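Local coordinates for USG-1 protein homolog (Pseudomonas aeruginosa, PDB 2HJS) that probably acts as an NAD- or NADP-dependent oxidoreductase on aldehydes, as a dimeric member of the aspartate-semialdehyde dehydrogenase family, at residues 197-202 with 239-244; 156-161 with 235-240; 38-43 with 56-61. One frame throughout, in Å; residues are numbered along the deposited sequence.

Contact 1: residues 197-202 with 239-244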
ATOM      1  N   PHE A 197       1.418  -8.338 -10.961  1.00 46.47           N
ATOM      2  CA  PHE A 197       0.053  -7.882 -10.659  1.00 45.74           C
ATOM      3  C   PHE A 197      -0.446  -8.334  -9.258  1.00 45.48           C
ATOM      4  O   PHE A 197      -1.622  -8.610  -9.072  1.00 44.93           O
ATOM      5  CB  PHE A 197      -0.915  -8.347 -11.760  1.00 46.27           C
ATOM      6  CG  PHE A 197      -0.472  -8.006 -13.159  1.00 46.62           C
ATOM      7  CD1 PHE A 197      -0.425  -6.679 -13.588  1.00 46.29           C
ATOM      8  CD2 PHE A 197      -0.138  -9.015 -14.053  1.00 47.90           C
ATOM      9  CE1 PHE A 197      -0.040  -6.358 -14.896  1.00 47.50           C
ATOM     10  CE2 PHE A 197       0.252  -8.715 -15.371  1.00 47.41           C
ATOM     11  CZ  PHE A 197       0.303  -7.380 -15.787  1.00 47.09           C
ATOM     12  N   ASN A 198       0.461  -8.442  -8.281  1.00 45.54           N
ATOM     13  CA  ASN A 198       0.088  -8.956  -6.957  1.00 45.16           C
ATOM     14  C   ASN A 198       0.662  -8.063  -5.877  1.00 44.98           C
ATOM     15  O   ASN A 198       1.631  -7.371  -6.123  1.00 45.10           O
ATOM     16  CB  ASN A 198       0.603 -10.388  -6.771  1.00 45.68           C
ATOM     17  CG  ASN A 198      -0.284 -11.211  -5.847  1.00 45.69           C
ATOM     18  OD1 ASN A 198      -1.349 -10.760  -5.449  1.00 46.73           O
ATOM     19  ND2 ASN A 198       0.135 -12.435  -5.537  1.00 44.26           N
ATOM     20  N   LEU A 199       0.056  -8.049  -4.693  1.00 45.43           N
ATOM     21  CA  LEU A 199       0.634  -7.319  -3.550  1.00 45.41           C
ATOM     22  C   LEU A 199       0.988  -8.330  -2.477  1.00 44.90           C
ATOM     23  O   LEU A 199       0.116  -9.097  -2.042  1.00 44.02           O
ATOM     24  CB  LEU A 199      -0.337  -6.249  -3.007  1.00 45.71           C
ATOM     25  CG  LEU A 199      -0.509  -5.010  -3.904  1.00 46.86           C
ATOM     26  CD1 LEU A 199      -1.840  -4.341  -3.621  1.00 47.16           C
ATOM     27  CD2 LEU A 199       0.624  -4.005  -3.782  1.00 46.37           C
ATOM     28  N   LEU A 200       2.261  -8.390  -2.089  1.00 44.06           N
ATOM     29  CA  LEU A 200       2.652  -9.328  -1.034  1.00 44.87           C
ATOM     30  C   LEU A 200       2.527  -8.642   0.317  1.00 45.81           C
ATOM     31  O   LEU A 200       2.907  -7.486   0.461  1.00 45.69           O
ATOM     32  CB  LEU A 200       4.072  -9.870  -1.241  1.00 44.60           C
ATOM     33  CG  LEU A 200       4.468 -10.331  -2.651  1.00 44.31           C
ATOM     34  CD1 LEU A 200       5.866 -10.975  -2.595  1.00 42.00           C
ATOM     35  CD2 LEU A 200       3.428 -11.294  -3.233  1.00 42.86           C
ATOM     36  N   ALA A 201       2.011  -9.361   1.309  1.00 46.27           N
ATOM     37  CA  ALA A 201       1.766  -8.769   2.628  1.00 46.97           C
ATOM     38  C   ALA A 201       3.030  -8.366   3.382  1.00 47.68           C
ATOM     39  O   ALA A 201       2.973  -7.514   4.269  1.00 48.58           O
ATOM     40  CB  ALA A 201       0.922  -9.738   3.485  1.00 46.51           C
ATOM     41  N   GLN A 202       4.154  -9.005   3.053  1.00 48.13           N
ATOM     42  CA  GLN A 202       5.413  -8.819   3.753  1.00 48.89           C
ATOM     43  C   GLN A 202       6.545  -8.941   2.752  1.00 49.50           C
ATOM     44  O   GLN A 202       6.369  -9.538   1.674  1.00 49.14           O
ATOM     45  CB  GLN A 202       5.607  -9.886   4.857  1.00 48.70           C
ATOM     46  CG  GLN A 202       5.777 -11.292   4.342  1.00 47.23           C
ATOM     47  CD  GLN A 202       5.286 -12.341   5.336  1.00 48.25           C
ATOM     48  OE1 GLN A 202       4.290 -12.140   6.034  1.00 49.36           O
ATOM     49  NE2 GLN A 202       5.996 -13.448   5.420  1.00 45.23           N
ATOM     50  N   GLN A 239       5.127  -5.617  -0.543  1.00 50.38           N
ATOM     51  CA  GLN A 239       5.829  -5.716  -1.817  1.00 50.70           C
ATOM     52  C   GLN A 239       4.860  -5.421  -2.973  1.00 50.27           C
ATOM     53  O   GLN A 239       3.895  -6.165  -3.168  1.00 49.02           O
ATOM     54  CB  GLN A 239       6.369  -7.129  -1.991  1.00 51.25           C
ATOM     55  CG  GLN A 239       7.184  -7.294  -3.244  1.00 55.51           C
ATOM     56  CD  GLN A 239       8.588  -6.927  -2.989  1.00 63.39           C
ATOM     57  OE1 GLN A 239       9.321  -7.674  -2.330  1.00 67.87           O
ATOM     58  NE2 GLN A 239       8.994  -5.746  -3.466  1.00 67.00           N
ATOM     59  N   ALA A 240       5.112  -4.355  -3.734  1.00 49.76           N
ATOM     60  CA  ALA A 240       4.210  -3.975  -4.837  1.00 50.18           C
ATOM     61  C   ALA A 240       4.783  -4.422  -6.172  1.00 50.00           C
ATOM     62  O   ALA A 240       6.012  -4.526  -6.317  1.00 49.60           O
ATOM     63  CB  ALA A 240       3.979  -2.449  -4.842  1.00 50.28           C
ATOM     64  N   PRO A 241       3.907  -4.696  -7.166  1.00 49.75           N
ATOM     65  CA  PRO A 241       4.491  -5.061  -8.461  1.00 49.04           C
ATOM     66  C   PRO A 241       4.938  -3.795  -9.227  1.00 49.50           C
ATOM     67  O   PRO A 241       4.340  -3.416 -10.245  1.00 48.93           O
ATOM     68  CB  PRO A 241       3.345  -5.789  -9.160  1.00 49.18           C
ATOM     69  CG  PRO A 241       2.078  -5.124  -8.578  1.00 48.46           C
ATOM     70  CD  PRO A 241       2.428  -4.685  -7.192  1.00 49.03           C
ATOM     71  N   VAL A 242       5.953  -3.116  -8.689  1.00 49.76           N
ATOM     72  CA  VAL A 242       6.507  -1.925  -9.343  1.00 49.46           C
ATOM     73  C   VAL A 242       8.008  -2.100  -9.407  1.00 49.52           C
ATOM     74  O   VAL A 242       8.575  -2.793  -8.566  1.00 50.18           O
ATOM     75  CB  VAL A 242       6.002  -0.541  -8.725  1.00 49.49           C
ATOM     76  CG1 VAL A 242       4.642  -0.665  -8.018  1.00 48.50           C
ATOM     77  CG2 VAL A 242       6.980   0.126  -7.885  1.00 47.84           C
ATOM     78  N   PHE A 243       8.660  -1.535 -10.417  1.00 49.27           N
ATOM     79  CA  PHE A 243      10.110  -1.788 -10.583  1.00 48.79           C
ATOM     80  C   PHE A 243      11.003  -1.010  -9.620  1.00 48.59           C
ATOM     81  O   PHE A 243      11.827  -1.605  -8.935  1.00 48.15           O
ATOM     82  CB  PHE A 243      10.554  -1.557 -12.024  1.00 48.78           C
ATOM     83  CG  PHE A 243      10.041  -2.598 -12.979  1.00 48.36           C
ATOM     84  CD1 PHE A 243       9.047  -2.281 -13.883  1.00 46.78           C
ATOM     85  CD2 PHE A 243      10.544  -3.901 -12.955  1.00 47.27           C
ATOM     86  CE1 PHE A 243       8.549  -3.239 -14.784  1.00 47.84           C
ATOM     87  CE2 PHE A 243      10.047  -4.875 -13.844  1.00 48.16           C
ATOM     88  CZ  PHE A 243       9.051  -4.539 -14.759  1.00 47.47           C
ATOM     89  N   PHE A 244      10.820   0.313  -9.572  1.00 48.38           N
ATOM     90  CA  PHE A 244      11.721   1.217  -8.861  1.00 47.95           C
ATOM     91  C   PHE A 244      10.949   2.226  -7.985  1.00 48.61           C
ATOM     92  O   PHE A 244       9.862   2.697  -8.382  1.00 48.75           O
ATOM     93  CB  PHE A 244      12.563   1.988  -9.885  1.00 48.05           C
ATOM     94  CG  PHE A 244      13.325   1.115 -10.834  1.00 47.11           C
ATOM     95  CD1 PHE A 244      12.974   1.058 -12.178  1.00 48.73           C
ATOM     96  CD2 PHE A 244      14.400   0.354 -10.387  1.00 50.25           C
ATOM     97  CE1 PHE A 244      13.675   0.240 -13.072  1.00 48.72           C
ATOM     98  CE2 PHE A 244      15.133  -0.472 -11.288  1.00 51.29           C
ATOM     99  CZ  PHE A 244      14.764  -0.529 -12.613  1.00 48.60           C
TER

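Contact 2: residues 156-161 with 235-240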
ATOM      1  N   LEU A 156       3.239   3.894   9.514  1.00 51.45           N
ATOM      2  CA  LEU A 156       3.827   3.811   8.188  1.00 51.50           C
ATOM      3  C   LEU A 156       3.370   2.548   7.471  1.00 51.52           C
ATOM      4  O   LEU A 156       3.508   1.444   7.992  1.00 52.09           O
ATOM      5  CB  LEU A 156       5.352   3.845   8.276  1.00 50.74           C
ATOM      6  CG  LEU A 156       6.156   3.488   7.022  1.00 52.24           C
ATOM      7  CD1 LEU A 156       5.987   4.539   5.882  1.00 48.49           C
ATOM      8  CD2 LEU A 156       7.625   3.333   7.399  1.00 51.01           C
ATOM      9  N   THR A 157       2.807   2.720   6.277  1.00 51.60           N
ATOM     10  CA  THR A 157       2.623   1.606   5.355  1.00 51.83           C
ATOM     11  C   THR A 157       3.539   1.878   4.165  1.00 51.86           C
ATOM     12  O   THR A 157       3.311   2.810   3.402  1.00 52.32           O
ATOM     13  CB  THR A 157       1.175   1.479   4.858  1.00 52.06           C
ATOM     14  OG1 THR A 157       0.300   1.315   5.979  1.00 53.91           O
ATOM     15  CG2 THR A 157       1.023   0.274   3.923  1.00 51.57           C
ATOM     16  N   ALA A 158       4.568   1.063   4.001  1.00 50.92           N
ATOM     17  CA  ALA A 158       5.526   1.281   2.940  1.00 51.91           C
ATOM     18  C   ALA A 158       5.284   0.299   1.813  1.00 52.13           C
ATOM     19  O   ALA A 158       5.277  -0.907   2.047  1.00 53.26           O
ATOM     20  CB  ALA A 158       6.950   1.126   3.484  1.00 50.89           C
ATOM     21  N   CYS A 159       5.058   0.803   0.607  1.00 52.10           N
ATOM     22  CA  CYS A 159       4.895  -0.050  -0.576  1.00 52.53           C
ATOM     23  C   CYS A 159       6.196  -0.057  -1.344  1.00 53.01           C
ATOM     24  O   CYS A 159       6.590   0.961  -1.941  1.00 53.10           O
ATOM     25  CB  CYS A 159       3.761   0.446  -1.453  1.00 53.49           C
ATOM     26  SG  CYS A 159       2.171   0.444  -0.551  1.00 56.63           S
ATOM     27  N   LEU A 160       6.878  -1.195  -1.291  1.00 52.07           N
ATOM     28  CA  LEU A 160       8.234  -1.314  -1.795  1.00 52.62           C
ATOM     29  C   LEU A 160       8.193  -1.845  -3.225  1.00 51.50           C
ATOM     30  O   LEU A 160       7.413  -2.743  -3.528  1.00 51.36           O
ATOM     31  CB  LEU A 160       9.043  -2.276  -0.906  1.00 52.09           C
ATOM     32  CG  LEU A 160       9.803  -1.697   0.299  1.00 54.11           C
ATOM     33  CD1 LEU A 160       8.934  -0.941   1.212  1.00 55.17           C
ATOM     34  CD2 LEU A 160      10.545  -2.801   1.101  1.00 53.58           C
ATOM     35  N   SER A 161       9.031  -1.288  -4.088  1.00 50.68           N
ATOM     36  CA  SER A 161       9.226  -1.818  -5.444  1.00 50.46           C
ATOM     37  C   SER A 161      10.128  -3.054  -5.399  1.00 50.94           C
ATOM     38  O   SER A 161      10.824  -3.277  -4.400  1.00 51.37           O
ATOM     39  CB  SER A 161       9.919  -0.761  -6.288  1.00 50.34           C
ATOM     40  OG  SER A 161      11.255  -0.573  -5.845  1.00 49.53           O
ATOM     41  N   VAL A 235       5.109  -0.109  11.614  1.00 51.71           N
ATOM     42  CA  VAL A 235       5.623  -0.258  10.238  1.00 51.42           C
ATOM     43  C   VAL A 235       5.099  -1.513   9.582  1.00 51.08           C
ATOM     44  O   VAL A 235       5.279  -2.587  10.127  1.00 51.47           O
ATOM     45  CB  VAL A 235       7.144  -0.529  10.161  1.00 51.81           C
ATOM     46  CG1 VAL A 235       7.676  -0.191   8.752  1.00 50.69           C
ATOM     47  CG2 VAL A 235       7.888   0.179  11.194  1.00 54.05           C
ATOM     48  N   THR A 236       4.536  -1.365   8.384  1.00 50.40           N
ATOM     49  CA  THR A 236       4.218  -2.467   7.513  1.00 50.17           C
ATOM     50  C   THR A 236       4.916  -2.227   6.179  1.00 50.54           C
ATOM     51  O   THR A 236       4.746  -1.168   5.561  1.00 50.11           O
ATOM     52  CB  THR A 236       2.700  -2.562   7.289  1.00 50.32           C
ATOM     53  OG1 THR A 236       2.058  -2.612   8.571  1.00 51.68           O
ATOM     54  CG2 THR A 236       2.338  -3.816   6.499  1.00 49.49           C
ATOM     55  N   CYS A 237       5.710  -3.199   5.738  1.00 50.28           N
ATOM     56  CA  CYS A 237       6.275  -3.140   4.390  1.00 51.32           C
ATOM     57  C   CYS A 237       5.630  -4.171   3.488  1.00 51.57           C
ATOM     58  O   CYS A 237       5.688  -5.378   3.745  1.00 51.93           O
ATOM     59  CB  CYS A 237       7.794  -3.316   4.397  1.00 50.90           C
ATOM     60  SG  CYS A 237       8.607  -1.960   5.241  1.00 52.70           S
ATOM     61  N   ILE A 238       5.047  -3.672   2.412  1.00 51.22           N
ATOM     62  CA  ILE A 238       4.332  -4.478   1.445  1.00 51.85           C
ATOM     63  C   ILE A 238       5.181  -4.507   0.183  1.00 51.04           C
ATOM     64  O   ILE A 238       5.885  -3.541  -0.119  1.00 49.71           O
ATOM     65  CB  ILE A 238       2.967  -3.805   1.163  1.00 52.59           C
ATOM     66  CG1 ILE A 238       2.048  -4.015   2.351  1.00 52.94           C
ATOM     67  CG2 ILE A 238       2.293  -4.308  -0.117  1.00 54.15           C
ATOM     68  CD1 ILE A 238       0.971  -2.922   2.354  1.00 58.98           C
ATOM     69  N   GLN A 239       5.127  -5.617  -0.543  1.00 50.38           N
ATOM     70  CA  GLN A 239       5.829  -5.716  -1.817  1.00 50.70           C
ATOM     71  C   GLN A 239       4.860  -5.421  -2.973  1.00 50.27           C
ATOM     72  O   GLN A 239       3.895  -6.165  -3.168  1.00 49.02           O
ATOM     73  CB  GLN A 239       6.369  -7.129  -1.991  1.00 51.25           C
ATOM     74  CG  GLN A 239       7.184  -7.294  -3.244  1.00 55.51           C
ATOM     75  CD  GLN A 239       8.588  -6.927  -2.989  1.00 63.39           C
ATOM     76  OE1 GLN A 239       9.321  -7.674  -2.330  1.00 67.87           O
ATOM     77  NE2 GLN A 239       8.994  -5.746  -3.466  1.00 67.00           N
ATOM     78  N   ALA A 240       5.112  -4.355  -3.734  1.00 49.76           N
ATOM     79  CA  ALA A 240       4.210  -3.975  -4.837  1.00 50.18           C
ATOM     80  C   ALA A 240       4.783  -4.422  -6.172  1.00 50.00           C
ATOM     81  O   ALA A 240       6.012  -4.526  -6.317  1.00 49.60           O
ATOM     82  CB  ALA A 240       3.979  -2.449  -4.842  1.00 50.28           C
TER
HETATM   83  O   HOH W   1       1.684  -0.038   9.561  1.00 31.79           O

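Contact 3: residues 38-43 with 56-61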
ATOM      1  N   LEU A  38      37.189   0.681  -6.981  1.00 48.58           N
ATOM      2  CA  LEU A  38      35.930  -0.042  -7.052  1.00 48.99           C
ATOM      3  C   LEU A  38      36.119  -1.511  -6.671  1.00 49.46           C
ATOM      4  O   LEU A  38      36.960  -2.193  -7.220  1.00 49.70           O
ATOM      5  CB  LEU A  38      35.346   0.067  -8.461  1.00 48.71           C
ATOM      6  CG  LEU A  38      35.149   1.466  -9.058  1.00 49.19           C
ATOM      7  CD1 LEU A  38      34.384   1.414 -10.387  1.00 48.41           C
ATOM      8  CD2 LEU A  38      34.441   2.380  -8.084  1.00 43.15           C
ATOM      9  N   LEU A  39      35.323  -2.001  -5.729  1.00 50.55           N
ATOM     10  CA  LEU A  39      35.503  -3.360  -5.251  1.00 51.14           C
ATOM     11  C   LEU A  39      34.212  -4.117  -5.213  1.00 51.83           C
ATOM     12  O   LEU A  39      33.153  -3.533  -5.033  1.00 51.55           O
ATOM     13  CB  LEU A  39      36.154  -3.359  -3.867  1.00 50.83           C
ATOM     14  CG  LEU A  39      37.469  -2.585  -3.786  1.00 49.85           C
ATOM     15  CD1 LEU A  39      37.710  -2.168  -2.357  1.00 48.52           C
ATOM     16  CD2 LEU A  39      38.649  -3.409  -4.357  1.00 48.07           C
ATOM     17  N   ALA A  40      34.311  -5.427  -5.385  1.00 53.35           N
ATOM     18  CA  ALA A  40      33.163  -6.318  -5.262  1.00 55.31           C
ATOM     19  C   ALA A  40      33.651  -7.695  -4.823  1.00 57.08           C
ATOM     20  O   ALA A  40      34.836  -7.890  -4.632  1.00 56.87           O
ATOM     21  CB  ALA A  40      32.418  -6.404  -6.577  1.00 54.55           C
ATOM     22  N   SER A  41      32.735  -8.642  -4.653  1.00 60.02           N
ATOM     23  CA  SER A  41      33.101 -10.025  -4.361  1.00 63.13           C
ATOM     24  C   SER A  41      33.728 -10.663  -5.592  1.00 64.97           C
ATOM     25  O   SER A  41      33.412 -10.265  -6.716  1.00 65.57           O
ATOM     26  CB  SER A  41      31.881 -10.816  -3.905  1.00 63.21           C
ATOM     27  OG  SER A  41      31.441 -10.346  -2.636  1.00 64.81           O
ATOM     28  N   ALA A  42      34.617 -11.636  -5.380  1.00 67.09           N
ATOM     29  CA  ALA A  42      35.322 -12.339  -6.472  1.00 68.87           C
ATOM     30  C   ALA A  42      34.418 -12.685  -7.676  1.00 70.20           C
ATOM     31  O   ALA A  42      34.884 -12.711  -8.821  1.00 70.32           O
ATOM     32  CB  ALA A  42      36.023 -13.589  -5.938  1.00 68.68           C
ATOM     33  N   GLU A  43      33.138 -12.954  -7.394  1.00 72.05           N
ATOM     34  CA  GLU A  43      32.073 -13.065  -8.410  1.00 73.72           C
ATOM     35  C   GLU A  43      32.201 -11.986  -9.487  1.00 73.81           C
ATOM     36  O   GLU A  43      32.530 -12.284 -10.646  1.00 73.76           O
ATOM     37  CB  GLU A  43      30.687 -12.933  -7.751  1.00 74.36           C
ATOM     38  CG  GLU A  43      30.095 -14.231  -7.191  1.00 77.54           C
ATOM     39  CD  GLU A  43      30.934 -14.840  -6.067  1.00 81.60           C
ATOM     40  OE1 GLU A  43      31.210 -16.068  -6.138  1.00 82.63           O
ATOM     41  OE2 GLU A  43      31.323 -14.094  -5.126  1.00 82.91           O
ATOM     42  N   LEU A  56      37.264   1.973 -15.299  1.00 54.81           N
ATOM     43  CA  LEU A  56      37.948   1.440 -14.105  1.00 55.24           C
ATOM     44  C   LEU A  56      37.729  -0.062 -13.908  1.00 55.52           C
ATOM     45  O   LEU A  56      36.618  -0.551 -14.080  1.00 55.07           O
ATOM     46  CB  LEU A  56      37.443   2.168 -12.845  1.00 55.38           C
ATOM     47  CG  LEU A  56      37.994   3.549 -12.477  1.00 55.92           C
ATOM     48  CD1 LEU A  56      37.774   4.559 -13.594  1.00 57.35           C
ATOM     49  CD2 LEU A  56      37.334   4.045 -11.228  1.00 54.72           C
ATOM     50  N   ARG A  57      38.773  -0.795 -13.521  1.00 55.65           N
ATOM     51  CA  ARG A  57      38.613  -2.224 -13.224  1.00 56.34           C
ATOM     52  C   ARG A  57      38.050  -2.435 -11.808  1.00 55.04           C
ATOM     53  O   ARG A  57      38.542  -1.836 -10.854  1.00 55.51           O
ATOM     54  CB  ARG A  57      39.948  -2.961 -13.385  1.00 56.12           C
ATOM     55  CG  ARG A  57      39.830  -4.488 -13.386  1.00 57.91           C
ATOM     56  CD  ARG A  57      41.222  -5.148 -13.446  1.00 59.96           C
ATOM     57  NE  ARG A  57      41.166  -6.594 -13.176  1.00 67.90           N
ATOM     58  CZ  ARG A  57      41.082  -7.153 -11.958  1.00 70.04           C
ATOM     59  NH1 ARG A  57      41.045  -6.398 -10.851  1.00 70.32           N
ATOM     60  NH2 ARG A  57      41.036  -8.482 -11.846  1.00 70.84           N
ATOM     61  N   VAL A  58      37.022  -3.272 -11.669  1.00 53.76           N
ATOM     62  CA  VAL A  58      36.508  -3.634 -10.331  1.00 52.49           C
ATOM     63  C   VAL A  58      37.437  -4.708  -9.750  1.00 52.50           C
ATOM     64  O   VAL A  58      37.673  -5.729 -10.397  1.00 51.86           O
ATOM     65  CB  VAL A  58      35.051  -4.160 -10.386  1.00 52.35           C
ATOM     66  CG1 VAL A  58      34.585  -4.612  -9.013  1.00 51.64           C
ATOM     67  CG2 VAL A  58      34.102  -3.090 -10.948  1.00 50.27           C
ATOM     68  N   GLY A  59      37.969  -4.461  -8.550  1.00 52.25           N
ATOM     69  CA  GLY A  59      38.867  -5.396  -7.862  1.00 52.21           C
ATOM     70  C   GLY A  59      38.147  -6.236  -6.823  1.00 52.67           C
ATOM     71  O   GLY A  59      37.003  -5.950  -6.475  1.00 52.54           O
ATOM     72  N   ASP A  60      38.807  -7.286  -6.345  1.00 52.92           N
ATOM     73  CA  ASP A  60      38.228  -8.202  -5.363  1.00 53.60           C
ATOM     74  C   ASP A  60      38.393  -7.577  -3.984  1.00 53.25           C
ATOM     75  O   ASP A  60      39.511  -7.309  -3.568  1.00 52.47           O
ATOM     76  CB  ASP A  60      38.941  -9.563  -5.435  1.00 54.07           C
ATOM     77  CG  ASP A  60      38.327 -10.632  -4.510  1.00 56.56           C
ATOM     78  OD1 ASP A  60      37.467 -10.342  -3.634  1.00 58.56           O
ATOM     79  OD2 ASP A  60      38.730 -11.807  -4.665  1.00 59.96           O
ATOM     80  N   VAL A  61      37.280  -7.339  -3.288  1.00 53.13           N
ATOM     81  CA  VAL A  61      37.332  -6.820  -1.918  1.00 53.40           C
ATOM     82  C   VAL A  61      38.235  -7.662  -0.987  1.00 54.22           C
ATOM     83  O   VAL A  61      38.900  -7.109  -0.118  1.00 54.13           O
ATOM     84  CB  VAL A  61      35.920  -6.588  -1.307  1.00 53.35           C
ATOM     85  CG1 VAL A  61      35.154  -7.904  -1.125  1.00 52.87           C
ATOM     86  CG2 VAL A  61      36.018  -5.816   0.005  1.00 52.43           C
TER
HETATM   87  O   HOH W   2      38.760   0.249  -9.326  1.00 50.00           O
HETATM   88  O   HOH W   3      35.015 -12.001  -2.629  1.00 64.42           O

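Contact 1: residues 197-202 with 239-244
Phe197 and Asn198 meet the ring of Pro241 where two loops of the dimerisation domain come together, joined a little further on by a single antiparallel bridge. Pro241 is also the centre of an inverse gamma turn, which bends residues 239-244 just past strand 233-239. The backbone N of Phe197 lies 3.7 Å from Pro241 CB, while the phenyl ring leaves the contact and meets the ring of Phe243 of the second subunit. Asn198 offers its backbone O, which lies 3.0 Å from Pro241 CD and 3.4 Å from Pro241 CG, a close approach to the carbons of the ring. The carboxamide faces the dimer interface, with ND2 bonded to Gln194 O and to Thr283 OG1 of the second subunit, and OD1 taking the Val285 N-H of the second subunit.

Leu199 touches with one branch. Its CD2 rests on Ala240, 3.8 Å from Ala240 CB, and also reaches Pro241 CD. Leu200 forms the hydrogen-bonded pair with Gln239. Leu200 N donates to Gln239 O (3.0 Å), and Gln239 N returns a bond to Leu200 O (3.1 Å). The two side chains run side by side and point the same way, Leu200 CB lying 3.7 Å from Gln239 CB. With CG of Gln239 anti to its backbone N (chi1 -176°), that methylene stays within touch of the leucine branch, Gln239 CG lying 4.0 Å from Leu200 CD1.

Contact 2: residues 156-161 with 235-240
Leu156 to Leu160 pair one for one with Val235 to Gln239 as two parallel strands, their directions 22° apart. The backbone ladder zigzags between them: Thr236, Ile238 and Ala240 donate to the carbonyls of Leu156, Ala158 and Leu160, while Ala158 and Leu160 donate back to Thr236 and Ile238. The middle bonds are short and straight, with Ala158 N 2.7 Å from Thr236 O and Ile238 N 2.8 Å from Ala158 O. Alpha hydrogens add weaker contacts, such as that of Cys237 CA to Ala158 O.

Polar side chains work at both ends. A water bridges Leu156 O and Thr236 OG1, 2.8 Å from each. At the far end, the bend at chi2 (87°) places CD of Gln239 back toward residues 156-161, and from there NE2 makes weak bonds to Ser161 O (3.2 Å) and Leu160 O (3.4 Å), a second claim on a carbonyl already held by Ala240 N.

Apolar contacts divide between the two faces. On one, Leu156 and Val235 lie side by side with Leu156 CD2 3.8 Å from Val235 CG1, and Ala158 CB meets Cys237 SG at 3.9 Å. On the other, the side chains of Thr157 and Ile238 cross obliquely, with Thr157 CG2 3.6 Å from Ile238 CD1.

This second face looks to the dimer partner: Thr157 OG1 bonds Thr157 OG1 of the second subunit, and Ile238 packs on its Trp312. The Leu156 and Cys237 face is covered by helices 133-145 and 213-225, and strand 246-254 runs along the other edge of strand 151-160.

Contact 3: residues 38-43 with 56-61
Leu38 and Leu56 cross at about a right angle, Leu38 CD1 lying 4.0 Å from Leu56 CB, on two parallel strands of the Rossmann-type NAD-binding domain. Three backbone hydrogen bonds join the segments: Gly59 N to Leu38 O, Ala40 N to Gly59 O and, just past the strand, Val61 N to Ala40 O. Leu39 lays its CD2 against the peptide of Gly59, 3.7 Å from Gly59 O, where the glycine has no side chain to intervene; further back, its CB faces Val61 CB. Val58 CG1, anti to the backbone N (chi1 176°), meets Ala40 CB at 3.7 Å. Val61 holds CG1 between its backbone N and carbonyl carbon (chi1 65°), which brings that methyl to 3.5 Å from Ala40 O.

Leu38 and Ala40 also touch Ala14 and Thr15 in the glycine-rich loop after strand 9-12, which in Rossmann relatives usually lies against the dinucleotide. A water links the strands near Leu38, accepting from its N and donating to Arg57 O.

Asp60 OD1 takes the N-H of Asp62, Asp60 OD2 lies 3.5 Å from Ala42 CB, and a second water, accepting from Ala42 N at 2.8 Å, donates to Asp60 OD1 at 3.1 Å.

Overall arrangement
Contacts 1 and 2 adjoin, sharing Gln239 and Ala240: the two contact centres lie 8 Å apart, and Leu200 O lies 3.3 Å from Ile238 CG2. Residues 239-240 thus have strand 151-160 on one edge and the 197-202 loop on the other, and both contacts reach the second subunit. Contact 3 stands apart in the NAD-binding domain, its centre about 32 Å from each of the other two centres, with nearest atoms about 19 Å from contact 1 and 22 Å from contact 2. A dioxane molecule, probably from the crystallisation liquor, sits close to the Leu56 side chain in contact 3.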